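SusD superfamily protein (PDB 3HDX) is a SusD-family protein that probably binds polysaccharide at the outer membrane of Bacteroides thetaiotaomicron for carbohydrate uptake. Local coordinates at residues 277-281 against 290-294; 334-338 against 423-427. All coordinates share one frame; numbering follows the deposited sequence.

Interaction 1: 277-281 against 290-294; sequences EQLTL and YPEIY
The side chain of I293 lies against L279 and T280 at the end of helix 276-280, and its backbone is bonded to the same helix turn. I293 N donates to L279 O at 2.9 Å. From CB, the I293 side chain runs on through CG1, which sits between the backbone N and the carbonyl carbon (chi1 73°). This places CG1 against the helix. There it lies 3.6 Å from L279 O and 3.9 Å from T280 CG2. The chain then extends to CD1, which reaches L279 CB at 3.8 Å and approaches L279 CD1 more loosely. The two side chains cross at a slant, with I293 CD1 beside L279 CB.

P291 CB packs on T280 O at 3.3 Å. E292 turns its CB to L279 O, and in the conformer described its carboxylate forms a salt bridge with K288. Two waters fill in the polar edges. One accepts from E292 N and lies close to Q278 O and L281 O. The other donates to T280 O at 2.7 Å and to I293 O at 2.8 Å, joining two backbone carbonyls that cannot bond each other.

The contact closes a short loop that carries the chain from helix 276-280 to strand 293-294. That strand pairs antiparallel with strand 47-48. L54 of helix 52-58 touches both L279 and I293, while F335 of strand 334-335 packs on T280.

Interaction 2: 334-338 against 423-427; sequences VFSKI and ELMGE
K337 and E427 meet where the chain leaves helix 409-423 and makes a type II beta turn from L424 to E427, closed by E427 N to L424 O at 2.9 Å. G426, with phi 80°, occupies the third position of the turn. The K337 side chain is extended along its whole length and carries NZ into the bend. NZ donates to M425 O at 2.8 Å and to E423 O at 3.0 Å. It approaches E423 O from above the carbonyl plane. A salt bridge to E427 OE2 at 2.7 Å uses the anti lone pair of that oxygen.

The F335 ring packs beside the turn. Its CE1 touches the selenium SE of selenomethionine M425 at 3.6 Å, a Met-aromatic contact with SE oblique to the ring. With CG anti to the backbone N (chi1 -179°), the ring extends to the turn, and F335 CE2 lies 4.2 Å from G426 CA. I338 CD1 rests on G426 O at 3.6 Å.

Y324 OH is a fourth hydrogen-bond partner of NZ, one more than three N-H groups can serve singly. R362 shares E427 OE2. K337 is buried, and the carboxylate and carbonyls around its ammonium probably favour the charged form. Through NZ, K337 ties E423, M425 and E427 together.

How the interactions relate
Interactions 1 and 2 follow one another along the chain, and their centres are about 11 Å apart. They meet through segments 277-281 and 334-338. E277 CG packs on I338 O at 3.4 Å, and T280 O on V334 CG1 at 3.4 Å. F335 O lies 3.5 Å from both T280 CB and L281 CD2. The F335 side chain also touches L276 and T280, and its ring reaches M425 and G426 of the turn. Interaction 1 rests on one backbone bond, bridging waters and apolar packing at I293, whereas interaction 2 centres on a buried charge. Both lie on the same side of the chain's centre. Together they link helix 276-280, strands 293-294 and 334-335, and the loop after helix 409-423.

Interaction 1: 277-281 against 290-294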
ATOM      1  N   GLU A 277       7.280 -11.595  -5.755  1.00 12.65           N
ATOM      2  CA  GLU A 277       8.208 -12.553  -6.383  1.00 12.63           C
ATOM      3  C   GLU A 277       7.568 -13.889  -6.778  1.00 12.54           C
ATOM      4  O   GLU A 277       7.998 -14.510  -7.736  1.00 14.47           O
ATOM      5  CB  GLU A 277       9.403 -12.862  -5.470  1.00 13.37           C
ATOM      6  CG  GLU A 277      10.333 -11.714  -5.163  1.00 14.74           C
ATOM      7  CD  GLU A 277      10.030 -10.979  -3.874  1.00 16.07           C
ATOM      8  OE1 GLU A 277       8.859 -10.873  -3.475  1.00 15.87           O
ATOM      9  OE2 GLU A 277      10.975 -10.494  -3.250  1.00 16.17           O
ATOM     10  N   GLN A 278       6.573 -14.356  -6.031  1.00 14.58           N
ATOM     11  CA  GLN A 278       5.843 -15.574  -6.398  1.00 14.85           C
ATOM     12  C   GLN A 278       5.233 -15.462  -7.811  1.00 15.62           C
ATOM     13  O   GLN A 278       5.228 -16.455  -8.595  1.00 17.70           O
ATOM     14  CB  GLN A 278       4.764 -15.892  -5.367  1.00 16.95           C
ATOM     15  CG  GLN A 278       5.331 -16.284  -4.017  1.00 19.97           C
ATOM     16  CD  GLN A 278       4.327 -16.301  -2.851  1.00 22.66           C
ATOM     17  OE1 GLN A 278       3.220 -15.764  -2.950  1.00 24.64           O
ATOM     18  NE2 GLN A 278       4.743 -16.905  -1.704  1.00 23.54           N
ATOM     19  N   LEU A 279       4.754 -14.256  -8.136  1.00 14.66           N
ATOM     20  CA  LEU A 279       4.162 -13.972  -9.417  1.00 14.69           C
ATOM     21  C   LEU A 279       5.147 -13.533 -10.491  1.00 14.45           C
ATOM     22  O   LEU A 279       4.914 -13.795 -11.661  1.00 14.80           O
ATOM     23  CB  LEU A 279       3.074 -12.875  -9.264  1.00 15.70           C
ATOM     24  CG  LEU A 279       1.857 -13.224  -8.396  1.00 17.24           C
ATOM     25  CD1 LEU A 279       1.029 -11.949  -8.089  1.00 18.70           C
ATOM     26  CD2 LEU A 279       1.010 -14.322  -9.038  1.00 21.08           C
ATOM     27  N   THR A 280       6.250 -12.882 -10.114  1.00 13.25           N
ATOM     28  CA  THR A 280       7.149 -12.279 -11.102  1.00 13.69           C
ATOM     29  C   THR A 280       8.447 -12.990 -11.382  1.00 13.94           C
ATOM     30  O   THR A 280       8.932 -12.890 -12.504  1.00 14.18           O
ATOM     31  CB  THR A 280       7.483 -10.827 -10.672  1.00 13.19           C
ATOM     32  OG1 THR A 280       8.067 -10.835  -9.368  1.00 13.48           O
ATOM     33  CG2 THR A 280       6.212  -9.920 -10.758  1.00 12.38           C
ATOM     34  N   LEU A 281       9.037 -13.673 -10.407  1.00 13.69           N
ATOM     35  CA  LEU A 281      10.356 -14.244 -10.644  1.00 14.74           C
ATOM     36  C   LEU A 281      10.353 -15.574 -11.380  1.00 15.61           C
ATOM     37  O   LEU A 281       9.441 -16.381 -11.272  1.00 16.56           O
ATOM     38  CB  LEU A 281      11.172 -14.311  -9.354  1.00 14.82           C
ATOM     39  CG  LEU A 281      11.449 -12.991  -8.601  1.00 13.31           C
ATOM     40  CD1 LEU A 281      12.600 -13.158  -7.550  1.00 14.65           C
ATOM     41  CD2 LEU A 281      11.762 -11.763  -9.563  1.00 14.50           C
ATOM     42  N   TYR A 290       9.275 -20.066 -16.039  1.00 21.80           N
ATOM     43  CA  TYR A 290       8.637 -18.862 -16.576  0.50 19.63           C
ATOM     44  C   TYR A 290       7.951 -18.077 -15.471  1.00 19.10           C
ATOM     45  O   TYR A 290       7.519 -18.648 -14.477  1.00 19.36           O
ATOM     46  CB  TYR A 290       7.621 -19.216 -17.680  0.50 19.36           C
ATOM     47  CG  TYR A 290       8.261 -19.926 -18.851  0.50 19.41           C
ATOM     48  CD1 TYR A 290       8.946 -19.222 -19.842  0.50 19.21           C
ATOM     49  CD2 TYR A 290       8.196 -21.313 -18.947  0.50 19.28           C
ATOM     50  CE1 TYR A 290       9.551 -19.891 -20.894  0.50 20.71           C
ATOM     51  CE2 TYR A 290       8.794 -21.982 -19.991  0.50 20.34           C
ATOM     52  CZ  TYR A 290       9.462 -21.269 -20.958  0.50 21.03           C
ATOM     53  OH  TYR A 290      10.049 -21.936 -22.020  0.50 23.48           O
ATOM     54  N   PRO A 291       7.868 -16.742 -15.651  1.00 17.72           N
ATOM     55  CA  PRO A 291       7.170 -15.935 -14.642  1.00 17.61           C
ATOM     56  C   PRO A 291       5.650 -16.081 -14.815  1.00 16.63           C
ATOM     57  O   PRO A 291       5.210 -16.297 -15.957  1.00 18.98           O
ATOM     58  CB  PRO A 291       7.618 -14.514 -14.995  1.00 17.17           C
ATOM     59  CG  PRO A 291       7.807 -14.508 -16.453  1.00 18.61           C
ATOM     60  CD  PRO A 291       8.377 -15.905 -16.759  1.00 18.80           C
ATOM     61  N   GLU A 292       4.853 -15.991 -13.738  1.00 15.94           N
ATOM     62  CA  GLU A 292       3.382 -16.048 -13.874  0.50 15.06           C
ATOM     63  C   GLU A 292       2.875 -14.778 -14.550  1.00 14.28           C
ATOM     64  O   GLU A 292       1.935 -14.828 -15.354  1.00 14.18           O
ATOM     65  CB  GLU A 292       2.619 -16.226 -12.544  0.50 15.75           C
ATOM     66  CG  GLU A 292       2.805 -17.574 -11.851  0.50 17.91           C
ATOM     67  CD  GLU A 292       2.555 -18.813 -12.740  0.50 19.00           C
ATOM     68  OE1 GLU A 292       1.720 -18.837 -13.689  0.50 19.62           O
ATOM     69  OE2 GLU A 292       3.273 -19.789 -12.471  0.50 20.28           O
ATOM     70  N   ILE A 293       3.504 -13.646 -14.233  1.00 14.19           N
ATOM     71  CA  ILE A 293       3.150 -12.338 -14.818  1.00 14.25           C
ATOM     72  C   ILE A 293       4.444 -11.585 -15.123  1.00 13.75           C
ATOM     73  O   ILE A 293       5.452 -11.800 -14.475  1.00 14.44           O
ATOM     74  CB  ILE A 293       2.198 -11.499 -13.905  1.00 15.00           C
ATOM     75  CG1 ILE A 293       2.940 -10.924 -12.677  1.00 14.73           C
ATOM     76  CG2 ILE A 293       0.948 -12.315 -13.498  1.00 14.51           C
ATOM     77  CD1 ILE A 293       2.034 -10.098 -11.712  1.00 13.21           C
ATOM     78  N   TYR A 294       4.400 -10.710 -16.109  1.00 12.34           N
ATOM     79  CA  TYR A 294       5.598  -9.960 -16.510  1.00 12.31           C
ATOM     80  C   TYR A 294       5.196  -8.713 -17.277  1.00 12.97           C
ATOM     81  O   TYR A 294       4.059  -8.610 -17.758  1.00 14.71           O
ATOM     82  CB  TYR A 294       6.551 -10.850 -17.366  1.00 13.47           C
ATOM     83  CG  TYR A 294       5.950 -11.285 -18.686  1.00 14.62           C
ATOM     84  CD1 TYR A 294       5.079 -12.371 -18.767  1.00 14.53           C
ATOM     85  CD2 TYR A 294       6.294 -10.629 -19.875  1.00 15.27           C
ATOM     86  CE1 TYR A 294       4.511 -12.762 -19.986  1.00 16.43           C
ATOM     87  CE2 TYR A 294       5.748 -11.012 -21.092  1.00 16.75           C
ATOM     88  CZ  TYR A 294       4.862 -12.077 -21.159  1.00 16.25           C
ATOM     89  OH  TYR A 294       4.329 -12.433 -22.395  1.00 19.01           O
TER
HETATM   90  O   HOH W   1       6.586 -16.471 -11.161  1.00 16.39           O
HETATM   91  O   HOH W   2       8.124 -11.121 -14.399  1.00 14.69           O

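Interaction 2: 334-338 against 423-427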
ATOM      1  N   VAL A 334      11.805 -10.965 -17.247  1.00 14.87           N
ATOM      2  CA  VAL A 334      11.420 -11.101 -15.850  1.00 15.94           C
ATOM      3  C   VAL A 334      11.442  -9.736 -15.168  1.00 14.63           C
ATOM      4  O   VAL A 334      12.485  -9.068 -15.147  1.00 15.61           O
ATOM      5  CB  VAL A 334      12.361 -12.051 -15.112  1.00 16.14           C
ATOM      6  CG1 VAL A 334      12.083 -12.073 -13.603  1.00 15.46           C
ATOM      7  CG2 VAL A 334      12.241 -13.499 -15.699  1.00 17.24           C
ATOM      8  N   PHE A 335      10.311  -9.356 -14.564  1.00 13.39           N
ATOM      9  CA  PHE A 335      10.242  -8.144 -13.754  1.00 13.56           C
ATOM     10  C   PHE A 335      10.945  -8.488 -12.425  1.00 14.00           C
ATOM     11  O   PHE A 335      10.390  -9.159 -11.528  1.00 13.20           O
ATOM     12  CB  PHE A 335       8.795  -7.726 -13.565  1.00 11.82           C
ATOM     13  CG  PHE A 335       8.629  -6.485 -12.765  1.00 12.90           C
ATOM     14  CD1 PHE A 335       8.864  -5.268 -13.372  1.00 13.25           C
ATOM     15  CD2 PHE A 335       8.261  -6.513 -11.417  1.00 12.48           C
ATOM     16  CE1 PHE A 335       8.734  -4.082 -12.699  1.00 13.71           C
ATOM     17  CE2 PHE A 335       8.118  -5.297 -10.706  1.00 12.76           C
ATOM     18  CZ  PHE A 335       8.330  -4.096 -11.368  1.00 13.62           C
ATOM     19  N   SER A 336      12.183  -8.017 -12.335  1.00 14.10           N
ATOM     20  CA  SER A 336      13.093  -8.355 -11.260  1.00 14.43           C
ATOM     21  C   SER A 336      13.319  -7.234 -10.250  1.00 14.88           C
ATOM     22  O   SER A 336      14.174  -7.359  -9.375  1.00 15.21           O
ATOM     23  CB  SER A 336      14.428  -8.781 -11.902  1.00 15.80           C
ATOM     24  OG  SER A 336      14.950  -7.733 -12.697  1.00 16.88           O
ATOM     25  N   LYS A 337      12.533  -6.152 -10.335  1.00 13.00           N
ATOM     26  CA  LYS A 337      12.672  -5.017  -9.420  1.00 13.36           C
ATOM     27  C   LYS A 337      12.757  -5.458  -7.952  1.00 13.00           C
ATOM     28  O   LYS A 337      13.594  -4.977  -7.203  1.00 14.37           O
ATOM     29  CB  LYS A 337      11.490  -4.069  -9.602  1.00 13.29           C
ATOM     30  CG  LYS A 337      11.465  -2.882  -8.690  1.00 12.69           C
ATOM     31  CD  LYS A 337      10.172  -2.129  -8.820  1.00 11.71           C
ATOM     32  CE  LYS A 337      10.102  -0.957  -7.839  1.00 12.49           C
ATOM     33  NZ  LYS A 337       8.920  -0.029  -8.077  1.00 12.73           N
ATOM     34  N   ILE A 338      11.818  -6.317  -7.567  1.00 12.71           N
ATOM     35  CA  ILE A 338      11.654  -6.814  -6.199  1.00 13.77           C
ATOM     36  C   ILE A 338      12.138  -8.267  -6.227  1.00 13.33           C
ATOM     37  O   ILE A 338      11.565  -9.129  -6.933  1.00 13.95           O
ATOM     38  CB  ILE A 338      10.187  -6.665  -5.703  1.00 14.60           C
ATOM     39  CG1 ILE A 338       9.714  -5.209  -5.886  1.00 16.12           C
ATOM     40  CG2 ILE A 338      10.082  -7.177  -4.262  1.00 14.68           C
ATOM     41  CD1 ILE A 338       8.358  -4.868  -5.306  1.00 15.44           C
ATOM     42  N   GLU A 423       7.495   4.713 -11.288  1.00 11.12           N
ATOM     43  CA  GLU A 423       8.160   4.658 -10.000  1.00 10.81           C
ATOM     44  C   GLU A 423       7.638   3.624  -9.060  1.00 11.43           C
ATOM     45  O   GLU A 423       8.428   2.944  -8.417  1.00 11.92           O
ATOM     46  CB  GLU A 423       8.095   6.055  -9.336  1.00 11.75           C
ATOM     47  CG  GLU A 423       8.828   6.165  -8.023  1.00 11.84           C
ATOM     48  CD  GLU A 423      10.336   5.856  -8.122  1.00 11.81           C
ATOM     49  OE1 GLU A 423      10.907   6.056  -9.212  1.00 12.75           O
ATOM     50  OE2 GLU A 423      10.931   5.482  -7.064  1.00 12.67           O
ATOM     51  N   LEU A 424       6.324   3.463  -9.033  1.00 11.95           N
ATOM     52  CA  LEU A 424       5.677   2.592  -8.069  1.00 11.24           C
ATOM     53  C   LEU A 424       5.266   1.241  -8.656  1.00 11.61           C
ATOM     54  O   LEU A 424       4.510   0.469  -8.023  1.00 11.67           O
ATOM     55  CB  LEU A 424       4.474   3.325  -7.437  1.00 12.17           C
ATOM     56  CG  LEU A 424       4.768   4.708  -6.820  1.00 10.21           C
ATOM     57  CD1 LEU A 424       3.478   5.464  -6.433  1.00 11.36           C
ATOM     58  CD2 LEU A 424       5.676   4.553  -5.596  1.00 11.78           C
HETATM   59  N   MSE A 425       5.790   0.907  -9.828  1.00 11.54           N
HETATM   60  CA  MSE A 425       5.467  -0.361 -10.500  1.00 11.37           C
HETATM   61  C   MSE A 425       5.773  -1.543  -9.560  1.00 11.34           C
HETATM   62  O   MSE A 425       6.864  -1.630  -8.998  1.00 12.06           O
HETATM   63  CB  MSE A 425       6.273  -0.450 -11.802  1.00 12.43           C
HETATM   64  CG  MSE A 425       5.910  -1.647 -12.688  1.00 12.70           C
HETATM   65 SE   MSE A 425       6.772  -1.546 -14.409  0.75 10.76          SE
HETATM   66  CE  MSE A 425       5.765  -0.178 -15.289  1.00 15.15           C
ATOM     67  N   GLY A 426       4.790  -2.417  -9.385  1.00 11.53           N
ATOM     68  CA  GLY A 426       4.937  -3.541  -8.502  1.00 12.44           C
ATOM     69  C   GLY A 426       4.754  -3.291  -7.004  1.00 11.71           C
ATOM     70  O   GLY A 426       4.972  -4.214  -6.180  1.00 11.75           O
ATOM     71  N   GLU A 427       4.323  -2.069  -6.647  1.00 11.41           N
ATOM     72  CA  GLU A 427       4.103  -1.692  -5.244  1.00 11.48           C
ATOM     73  C   GLU A 427       2.634  -1.529  -4.848  1.00 12.09           C
ATOM     74  O   GLU A 427       2.325  -0.960  -3.793  1.00 12.65           O
ATOM     75  CB  GLU A 427       4.919  -0.461  -4.902  1.00 12.42           C
ATOM     76  CG  GLU A 427       6.416  -0.664  -5.079  1.00 11.11           C
ATOM     77  CD  GLU A 427       7.225   0.568  -4.844  1.00 12.60           C
ATOM     78  OE1 GLU A 427       6.997   1.325  -3.847  1.00 12.82           O
ATOM     79  OE2 GLU A 427       8.145   0.814  -5.665  1.00 13.36           O
TER